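PDB 4MTN: transcription termination factor NusA from Planctomyces limnophilus, which probably takes part in both transcription termination and antitermination, binding the core RNA polymerase and nascent RNA. Local coordinates for residues E133-R138 and R168-R173; G115-N120 and E151-V156; V281-D286 and I310-R315. One frame throughout, in Å; residues are numbered along the deposited sequence.

Contact 1 of 3, residues E133-R138 and R168-R173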
loop_
_atom_site.group_PDB
_atom_site.type_symbol
_atom_site.label_atom_id
_atom_site.label_comp_id
_atom_site.label_asym_id
_atom_site.label_seq_id
_atom_site.Cartn_x
_atom_site.Cartn_y
_atom_site.Cartn_z
ATOM N N GLU A 133 -16.215 -6.441 -13.111
ATOM C CA GLU A 133 -15.825 -7.391 -12.075
ATOM C C GLU A 133 -14.466 -7.031 -11.482
ATOM O O GLU A 133 -13.496 -6.819 -12.208
ATOM C CB GLU A 133 -15.791 -8.815 -12.636
ATOM C CG GLU A 133 -17.140 -9.331 -13.113
ATOM C CD GLU A 133 -18.101 -9.615 -11.972
ATOM O OE1 GLU A 133 -17.637 -9.755 -10.821
ATOM O OE2 GLU A 133 -19.321 -9.697 -12.228
ATOM N N ALA A 134 -14.409 -6.959 -10.157
ATOM C CA ALA A 134 -13.162 -6.672 -9.458
ATOM C C ALA A 134 -12.713 -7.894 -8.666
ATOM O O ALA A 134 -13.539 -8.700 -8.239
ATOM C CB ALA A 134 -13.329 -5.473 -8.541
ATOM N N ILE A 135 -11.406 -8.034 -8.475
ATOM C CA ILE A 135 -10.882 -9.177 -7.740
ATOM C C ILE A 135 -10.216 -8.764 -6.431
ATOM O O ILE A 135 -9.541 -7.735 -6.356
ATOM C CB ILE A 135 -9.879 -9.988 -8.594
ATOM C CG1 ILE A 135 -8.765 -9.091 -9.143
ATOM C CG2 ILE A 135 -10.599 -10.694 -9.733
ATOM C CD1 ILE A 135 -7.468 -9.157 -8.354
ATOM N N LEU A 136 -10.430 -9.571 -5.398
ATOM C CA LEU A 136 -9.766 -9.386 -4.116
ATOM C C LEU A 136 -8.825 -10.562 -3.855
ATOM O O LEU A 136 -9.277 -11.666 -3.552
ATOM C CB LEU A 136 -10.798 -9.256 -2.995
ATOM C CG LEU A 136 -10.295 -9.132 -1.555
ATOM C CD1 LEU A 136 -9.468 -7.871 -1.374
ATOM C CD2 LEU A 136 -11.464 -9.153 -0.579
ATOM N N PRO A 137 -7.510 -10.327 -3.977
ATOM C CA PRO A 137 -6.499 -11.371 -3.782
ATOM C C PRO A 137 -6.291 -11.731 -2.311
ATOM O O PRO A 137 -6.698 -10.969 -1.435
ATOM C CB PRO A 137 -5.233 -10.745 -4.374
ATOM C CG PRO A 137 -5.439 -9.280 -4.228
ATOM C CD PRO A 137 -6.913 -9.047 -4.400
ATOM N N ARG A 138 -5.668 -12.882 -2.061
ATOM C CA ARG A 138 -5.387 -13.349 -0.703
ATOM C C ARG A 138 -4.660 -12.312 0.145
ATOM O O ARG A 138 -5.051 -12.044 1.282
ATOM C CB ARG A 138 -4.549 -14.629 -0.740
ATOM C CG ARG A 138 -5.348 -15.914 -0.793
ATOM C CD ARG A 138 -4.438 -17.117 -0.590
ATOM N NE ARG A 138 -3.419 -17.211 -1.633
ATOM C CZ ARG A 138 -3.346 -18.199 -2.520
ATOM N NH1 ARG A 138 -4.224 -19.191 -2.486
ATOM N NH2 ARG A 138 -2.385 -18.200 -3.434
ATOM N N ARG A 168 -8.757 -4.371 -15.114
ATOM C CA ARG A 168 -8.466 -5.074 -13.870
ATOM C C ARG A 168 -8.545 -4.135 -12.670
ATOM O O ARG A 168 -7.761 -3.194 -12.554
ATOM C CB ARG A 168 -7.082 -5.728 -13.934
ATOM C CG ARG A 168 -6.630 -6.368 -12.630
ATOM C CD ARG A 168 -5.223 -6.939 -12.753
ATOM N NE ARG A 168 -4.747 -7.502 -11.492
ATOM C CZ ARG A 168 -4.908 -8.771 -11.133
ATOM N NH1 ARG A 168 -5.534 -9.617 -11.940
ATOM N NH2 ARG A 168 -4.441 -9.196 -9.966
ATOM N N VAL A 169 -9.499 -4.393 -11.782
ATOM C CA VAL A 169 -9.643 -3.604 -10.565
ATOM C C VAL A 169 -9.335 -4.454 -9.336
ATOM O O VAL A 169 -10.076 -5.382 -9.013
ATOM C CB VAL A 169 -11.059 -3.013 -10.432
ATOM C CG1 VAL A 169 -11.149 -2.127 -9.200
ATOM C CG2 VAL A 169 -11.427 -2.228 -11.682
ATOM N N VAL A 170 -8.236 -4.135 -8.660
ATOM C CA VAL A 170 -7.814 -4.877 -7.476
ATOM C C VAL A 170 -8.263 -4.172 -6.201
ATOM O O VAL A 170 -7.987 -2.987 -6.013
ATOM C CB VAL A 170 -6.283 -5.055 -7.445
ATOM C CG1 VAL A 170 -5.860 -5.828 -6.203
ATOM C CG2 VAL A 170 -5.803 -5.753 -8.707
ATOM N N LEU A 171 -8.956 -4.895 -5.325
ATOM C CA LEU A 171 -9.413 -4.297 -4.076
ATOM C C LEU A 171 -8.554 -4.732 -2.894
ATOM O O LEU A 171 -7.703 -5.612 -3.023
ATOM C CB LEU A 171 -10.873 -4.675 -3.821
ATOM C CG LEU A 171 -11.816 -4.583 -5.023
ATOM C CD1 LEU A 171 -13.154 -5.227 -4.699
ATOM C CD2 LEU A 171 -12.004 -3.134 -5.452
ATOM N N SER A 172 -8.783 -4.113 -1.739
ATOM C CA SER A 172 -8.159 -4.551 -0.495
ATOM C C SER A 172 -9.053 -4.264 0.707
ATOM O O SER A 172 -9.586 -3.163 0.831
ATOM C CB SER A 172 -6.803 -3.866 -0.312
ATOM O OG SER A 172 -6.161 -4.314 0.869
ATOM N N ARG A 173 -9.227 -5.242 1.590
ATOM C CA ARG A 173 -9.776 -4.946 2.910
ATOM C C ARG A 173 -8.660 -4.873 3.950
ATOM O O ARG A 173 -8.896 -4.515 5.103
ATOM C CB ARG A 173 -10.814 -5.990 3.320
ATOM C CG ARG A 173 -11.744 -6.418 2.198
ATOM C CD ARG A 173 -13.193 -6.421 2.655
ATOM N NE ARG A 173 -13.349 -6.917 4.019
ATOM C CZ ARG A 173 -14.369 -6.600 4.811
ATOM N NH1 ARG A 173 -15.318 -5.781 4.376
ATOM N NH2 ARG A 173 -14.437 -7.092 6.041
#

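Contact 2 of 3, residues G115-N120 and E151-V156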
loop_
_atom_site.group_PDB
_atom_site.type_symbol
_atom_site.label_atom_id
_atom_site.label_comp_id
_atom_site.label_asym_id
_atom_site.label_seq_id
_atom_site.Cartn_x
_atom_site.Cartn_y
_atom_site.Cartn_z
ATOM N N GLY A 115 -19.875 -3.838 -3.596
ATOM C CA GLY A 115 -20.333 -4.762 -4.616
ATOM C C GLY A 115 -20.823 -6.074 -4.036
ATOM O O GLY A 115 -20.983 -6.205 -2.822
ATOM N N THR A 116 -21.065 -7.048 -4.907
ATOM C CA THR A 116 -21.521 -8.363 -4.475
ATOM C C THR A 116 -20.535 -9.452 -4.882
ATOM O O THR A 116 -19.987 -9.427 -5.983
ATOM C CB THR A 116 -22.908 -8.700 -5.054
ATOM O OG1 THR A 116 -22.874 -8.583 -6.482
ATOM C CG2 THR A 116 -23.961 -7.756 -4.497
ATOM N N VAL A 117 -20.313 -10.406 -3.984
ATOM C CA VAL A 117 -19.413 -11.519 -4.257
ATOM C C VAL A 117 -20.022 -12.465 -5.288
ATOM O O VAL A 117 -21.167 -12.891 -5.151
ATOM C CB VAL A 117 -19.085 -12.304 -2.972
ATOM C CG1 VAL A 117 -18.235 -13.524 -3.292
ATOM C CG2 VAL A 117 -18.380 -11.405 -1.967
ATOM N N THR A 118 -19.252 -12.782 -6.324
ATOM C CA THR A 118 -19.714 -13.687 -7.371
ATOM C C THR A 118 -19.068 -15.061 -7.229
ATOM O O THR A 118 -19.738 -16.041 -6.902
ATOM C CB THR A 118 -19.413 -13.127 -8.773
ATOM O OG1 THR A 118 -17.998 -13.113 -8.990
ATOM C CG2 THR A 118 -19.958 -11.714 -8.911
ATOM N N ARG A 119 -17.765 -15.128 -7.480
ATOM C CA ARG A 119 -17.018 -16.372 -7.336
ATOM C C ARG A 119 -15.998 -16.259 -6.211
ATOM O O ARG A 119 -15.310 -15.246 -6.084
ATOM C CB ARG A 119 -16.314 -16.739 -8.646
ATOM C CG ARG A 119 -17.252 -17.115 -9.781
ATOM C CD ARG A 119 -18.033 -18.379 -9.461
ATOM N NE ARG A 119 -18.833 -18.829 -10.597
ATOM C CZ ARG A 119 -19.629 -19.892 -10.576
ATOM N NH1 ARG A 119 -19.738 -20.621 -9.473
ATOM N NH2 ARG A 119 -20.319 -20.229 -11.657
ATOM N N ASN A 120 -15.904 -17.303 -5.395
ATOM C CA ASN A 120 -14.936 -17.324 -4.310
ATOM C C ASN A 120 -14.079 -18.583 -4.342
ATOM O O ASN A 120 -14.565 -19.683 -4.077
ATOM C CB ASN A 120 -15.657 -17.213 -2.962
ATOM C CG ASN A 120 -14.709 -16.967 -1.801
ATOM O OD1 ASN A 120 -13.488 -16.997 -1.956
ATOM N ND2 ASN A 120 -15.272 -16.728 -0.622
ATOM N N GLU A 151 -23.460 -11.802 -1.819
ATOM C CA GLU A 151 -23.444 -11.117 -0.531
ATOM C C GLU A 151 -22.780 -9.751 -0.651
ATOM O O GLU A 151 -21.814 -9.582 -1.394
ATOM C CB GLU A 151 -22.725 -11.954 0.528
ATOM C CG GLU A 151 -23.480 -13.199 0.964
ATOM C CD GLU A 151 -22.834 -13.883 2.152
ATOM O OE1 GLU A 151 -21.848 -13.336 2.692
ATOM O OE2 GLU A 151 -23.311 -14.968 2.550
ATOM N N ARG A 152 -23.305 -8.781 0.089
ATOM C CA ARG A 152 -22.768 -7.427 0.073
ATOM C C ARG A 152 -21.384 -7.373 0.708
ATOM O O ARG A 152 -21.151 -7.955 1.767
ATOM C CB ARG A 152 -23.715 -6.465 0.794
ATOM C CG ARG A 152 -25.053 -6.273 0.097
ATOM C CD ARG A 152 -24.883 -5.565 -1.237
ATOM N NE ARG A 152 -24.402 -4.196 -1.072
ATOM C CZ ARG A 152 -24.107 -3.380 -2.080
ATOM N NH1 ARG A 152 -24.239 -3.794 -3.333
ATOM N NH2 ARG A 152 -23.677 -2.150 -1.835
ATOM N N ILE A 153 -20.471 -6.672 0.047
ATOM C CA ILE A 153 -19.110 -6.517 0.537
ATOM C C ILE A 153 -18.561 -5.176 0.064
ATOM O O ILE A 153 -18.950 -4.681 -0.996
ATOM C CB ILE A 153 -18.199 -7.675 0.055
ATOM C CG1 ILE A 153 -16.816 -7.601 0.706
ATOM C CG2 ILE A 153 -18.088 -7.677 -1.463
ATOM C CD1 ILE A 153 -15.862 -8.679 0.232
ATOM N N ARG A 154 -17.682 -4.573 0.856
ATOM C CA ARG A 154 -17.035 -3.334 0.442
ATOM C C ARG A 154 -15.559 -3.311 0.823
ATOM O O ARG A 154 -15.142 -3.932 1.803
ATOM C CB ARG A 154 -17.758 -2.123 1.035
ATOM C CG ARG A 154 -17.829 -2.090 2.549
ATOM C CD ARG A 154 -18.556 -0.839 3.015
ATOM N NE ARG A 154 -18.650 -0.757 4.468
ATOM C CZ ARG A 154 -19.077 0.315 5.127
ATOM N NH1 ARG A 154 -19.447 1.400 4.461
ATOM N NH2 ARG A 154 -19.132 0.305 6.451
ATOM N N ALA A 155 -14.772 -2.592 0.027
ATOM C CA ALA A 155 -13.337 -2.477 0.241
ATOM C C ALA A 155 -12.799 -1.256 -0.496
ATOM O O ALA A 155 -13.553 -0.538 -1.152
ATOM C CB ALA A 155 -12.625 -3.738 -0.225
ATOM N N VAL A 156 -11.495 -1.025 -0.390
ATOM C CA VAL A 156 -10.869 0.100 -1.075
ATOM C C VAL A 156 -10.152 -0.377 -2.329
ATOM O O VAL A 156 -9.647 -1.500 -2.376
ATOM C CB VAL A 156 -9.874 0.853 -0.167
ATOM C CG1 VAL A 156 -10.608 1.514 0.988
ATOM C CG2 VAL A 156 -8.788 -0.082 0.342
#

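Contact 3 of 3, residues V281-D286 and I310-R315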
loop_
_atom_site.group_PDB
_atom_site.type_symbol
_atom_site.label_atom_id
_atom_site.label_comp_id
_atom_site.label_asym_id
_atom_site.label_seq_id
_atom_site.Cartn_x
_atom_site.Cartn_y
_atom_site.Cartn_z
ATOM N N VAL A 281 14.044 3.607 22.932
ATOM C CA VAL A 281 13.069 3.796 23.999
ATOM C C VAL A 281 13.441 3.006 25.251
ATOM O O VAL A 281 13.560 1.780 25.211
ATOM C CB VAL A 281 11.656 3.386 23.539
ATOM C CG1 VAL A 281 10.701 3.336 24.719
ATOM C CG2 VAL A 281 11.148 4.345 22.473
ATOM N N LEU A 282 13.624 3.717 26.360
ATOM C CA LEU A 282 13.973 3.090 27.630
ATOM C C LEU A 282 12.728 2.771 28.454
ATOM O O LEU A 282 11.899 3.644 28.716
ATOM C CB LEU A 282 14.920 3.987 28.425
ATOM C CG LEU A 282 16.317 4.137 27.822
ATOM C CD1 LEU A 282 17.175 5.063 28.665
ATOM C CD2 LEU A 282 16.974 2.774 27.680
ATOM N N VAL A 283 12.611 1.512 28.863
ATOM C CA VAL A 283 11.418 1.025 29.544
ATOM C C VAL A 283 11.785 0.129 30.728
ATOM O O VAL A 283 12.647 -0.741 30.612
ATOM C CB VAL A 283 10.506 0.253 28.561
ATOM C CG1 VAL A 283 9.535 -0.642 29.301
ATOM C CG2 VAL A 283 9.759 1.221 27.654
ATOM N N ARG A 284 11.129 0.351 31.865
ATOM C CA ARG A 284 11.384 -0.431 33.071
ATOM C C ARG A 284 10.968 -1.889 32.890
ATOM O O ARG A 284 10.167 -2.211 32.014
ATOM C CB ARG A 284 10.656 0.185 34.268
ATOM C CG ARG A 284 9.197 0.515 33.998
ATOM C CD ARG A 284 8.552 1.211 35.187
ATOM N NE ARG A 284 7.169 1.586 34.909
ATOM C CZ ARG A 284 6.395 2.268 35.747
ATOM N NH1 ARG A 284 6.867 2.654 36.924
ATOM N NH2 ARG A 284 5.147 2.563 35.408
ATOM N N ASP A 285 11.524 -2.762 33.726
ATOM C CA ASP A 285 11.375 -4.210 33.578
ATOM C C ASP A 285 9.926 -4.694 33.504
ATOM O O ASP A 285 9.586 -5.509 32.646
ATOM C CB ASP A 285 12.084 -4.925 34.730
ATOM C CG ASP A 285 13.548 -4.552 34.832
ATOM O OD1 ASP A 285 14.369 -5.155 34.109
ATOM O OD2 ASP A 285 13.879 -3.654 35.636
ATOM N N ASP A 286 9.079 -4.199 34.400
ATOM C CA ASP A 286 7.691 -4.650 34.456
ATOM C C ASP A 286 6.889 -4.197 33.237
ATOM O O ASP A 286 5.877 -4.806 32.888
ATOM C CB ASP A 286 7.018 -4.157 35.742
ATOM C CG ASP A 286 7.274 -2.687 36.015
ATOM O OD1 ASP A 286 7.360 -1.900 35.050
ATOM O OD2 ASP A 286 7.388 -2.315 37.203
ATOM N N ILE A 310 11.893 1.661 16.444
ATOM C CA ILE A 310 11.875 1.705 17.898
ATOM C C ILE A 310 12.557 0.484 18.506
ATOM O O ILE A 310 12.170 -0.654 18.238
ATOM C CB ILE A 310 10.436 1.803 18.438
ATOM C CG1 ILE A 310 9.771 3.089 17.944
ATOM C CG2 ILE A 310 10.430 1.745 19.957
ATOM C CD1 ILE A 310 8.369 3.291 18.475
ATOM N N ASP A 311 13.577 0.730 19.321
ATOM C CA ASP A 311 14.280 -0.338 20.020
ATOM C C ASP A 311 14.037 -0.217 21.521
ATOM O O ASP A 311 14.501 0.730 22.156
ATOM C CB ASP A 311 15.778 -0.290 19.711
ATOM C CG ASP A 311 16.461 -1.629 19.913
ATOM O OD1 ASP A 311 15.908 -2.481 20.640
ATOM O OD2 ASP A 311 17.554 -1.829 19.343
ATOM N N VAL A 312 13.310 -1.176 22.084
ATOM C CA VAL A 312 12.930 -1.114 23.492
ATOM C C VAL A 312 13.889 -1.889 24.389
ATOM O O VAL A 312 14.043 -3.104 24.255
ATOM C CB VAL A 312 11.503 -1.647 23.711
ATOM C CG1 VAL A 312 11.184 -1.713 25.196
ATOM C CG2 VAL A 312 10.501 -0.768 22.991
HETATM N N MSE A 313 14.531 -1.170 25.303
HETATM C CA MSE A 313 15.439 -1.767 26.274
HETATM C C MSE A 313 15.211 -1.159 27.652
HETATM O O MSE A 313 14.525 -0.146 27.785
HETATM C CB MSE A 313 16.899 -1.564 25.859
HETATM C CG MSE A 313 17.253 -2.094 24.482
HETATM SE SE MSE A 313 19.086 -1.657 23.989
HETATM C CE MSE A 313 20.014 -2.695 25.352
ATOM N N THR A 314 15.783 -1.781 28.678
ATOM C CA THR A 314 15.814 -1.169 29.999
ATOM C C THR A 314 17.067 -0.309 30.091
ATOM O O THR A 314 17.866 -0.273 29.155
ATOM C CB THR A 314 15.805 -2.217 31.129
ATOM O OG1 THR A 314 17.086 -2.856 31.207
ATOM C CG2 THR A 314 14.731 -3.264 30.882
ATOM N N ARG A 315 17.247 0.380 31.212
ATOM C CA ARG A 315 18.424 1.221 31.389
ATOM C C ARG A 315 19.641 0.378 31.755
ATOM O O ARG A 315 20.754 0.645 31.303
ATOM C CB ARG A 315 18.178 2.286 32.458
ATOM C CG ARG A 315 19.320 3.280 32.607
ATOM C CD ARG A 315 19.479 4.130 31.355
ATOM N NE ARG A 315 20.787 4.775 31.290
ATOM C CZ ARG A 315 21.137 5.666 30.366
ATOM N NH1 ARG A 315 20.272 6.026 29.428
ATOM N NH2 ARG A 315 22.351 6.200 30.382
#

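Contact 1 of 3, residues E133-R138 and R168-R173
Ala134 and Leu171 form the tight half of the contact between strands 133-137 and 168-172. With CG of Leu171 anti to its carbonyl carbon (chi1 -44°), its fork closes on a single methyl: CD1 lies 3.9 Å from Ala134 CB, and CG and CD2 are about as near. Ala134 CB also meets Val169 CB at 3.8 Å, and Val127 and Val157 of the flanking strands pack on Leu171. An alanine in place of Leu171 would remove CG and both methyls, and would probably loosen the packing around Ala134 and Val127. Both strands belong to the S1 domain, an OB fold, whose third and fifth strands pair in parallel. Ile135 supplies both bonds of that pairing: its N reaches Val169 O at 3.0 Å, nearly along the C=O axis, and its O takes Leu171 N at 3.1 Å with a straight N-H (168°). Further on, the side chains of Leu136 and Arg173 cross obliquely, CD2 against CG; the guanidinium beyond is held by Glu145 and Arg154 O. The other face lies nearer to solvent, Ile135 and Pro137 being partly exposed. Ile135 CD1 leans on Val170 CG2 at 3.8 Å, and Pro137 CD meets Val170 CG1 at a similar distance. At the edge the exposed Arg168 runs out extended, and chi4 (91°) turns its guanidinium so that Ile135 CD1 lies over one face, 3.4 Å from Arg168 NH2.

Contact 2 of 3, residues G115-N120 and E151-V156
Three backbone hydrogen bonds join segments 115-120 and 151-156. Gly115 and Ile153 form an antiparallel hydrogen-bonded pair that is tied in both directions: Gly115 N gives to Ile153 O at 2.9 Å, nearly along the C=O axis, and Ile153 N gives to Gly115 O at 3.0 Å. One step on, across the non-hydrogen-bonded pair Thr116 and Arg152, Val117 N reaches Glu151 O at 3.1 Å, in the carbonyl plane. That oxygen is gripped twice, because the CA-H of Thr116 also points at it, with CA and O 3.3 Å apart. The short segment axes run 111° apart, so 118-120 and 154-156 separate, although the two strands go on pairing beyond, Ala155 bonding to Val113. The contact between apolar side chains is on the face carrying Ile153. Its CG1 is anti to the backbone N (chi1 -173°), which leaves CG2 in the crowded position; from there CG2 touches Val117 CG2 at 3.8 Å and lies against Gly115 O. On the opposite face Thr116 meets the aliphatic part of Arg152. The Arg152 chain, bent at chi2 and chi3, brings CD to 4.0 Å from Thr116 CG2 and lays one face of its guanidinium over Gly115 O. This pairing of the first and fourth strands closes the OB-fold barrel of the S1 domain. Strand 124-128 flanks 112-120, with Val127 packing on Ile153, while 152-162 has strand 167-172 as its other neighbour and, through Arg154 and Val156, lies against helix 176-186.

Contact 3 of 3, residues V281-D286 and I310-R315
Met313 O, the carbonyl of a selenomethionine, is gripped twice from segment 281-286, by a hydrogen bond from Val283 N (2.8 Å, in the carbonyl plane) and by a weaker CA-H...O contact from Leu282, whose CA is 3.3 Å away. The two strands lie side by side and parallel in a three-stranded mixed sheet, and two helices fill the connection between them, a beta-alpha-alpha-beta unit consistent with the second, type II KH domain of NusA. The ladder continues backward along both chains. Val281 O accepts Met313 N at 3.1 Å, nearly along its C=O axis, and Val281 N reaches Asp311 O at 3.0 Å from above the carbonyl plane. Side chains alternate between the faces. On the one carrying Val281 and Val312, the side chains of Val281 and Ile310 cross obliquely, their CG2 atoms 3.7 Å apart, and Val312 CG1 packs against Val283 CB. Helices 285-292 and 297-306 cover this face: Leu288, Ala291 and Ile292 of the first and Val299 of the second touch Val312. The face of Leu282 and Met313 looks instead to helix 316-330, with Leu318 on Leu282 and Gln321 on Met313. With CG anti to the carbonyl carbon (chi1 -68°) and CD1 anti to CA (chi2 179°), Leu282 puts CD2 near Thr314 O and CD1 against Arg315. The CD1 methyl meets the guanidinium at its edge, in plane, 3.3 Å from Arg315 NH1. Past the sheet, Thr314 CG2 rests against Val283 O and has Asp285 OD1 3.8 Å away. Thr314 OG1, in the crowded position between backbone N and carbonyl carbon (chi1 73°), caps the backbone N of Glu317 where helix 316-330 begins.

How the contacts relate
From the N terminus, the chain first lays down 115-120, then 133-138; it returns at 151-156 to close contact 2 and at 168-173 to close contact 1. The segments alternate, so the two loops cross, each linking a strand of the first half of the S1 domain to one of the second. They share a sheet: strands 152-162 and 167-172 are neighbours, and Ser172 N of contact 1 lies 2.8 Å from Val156 O of contact 2, a probable hydrogen bond. Contact 3 follows in series, its short loop of two helices closing within a separate unit, probably the second KH domain, its centre about 41 Å from contact 1's and 44 Å from contact 2's.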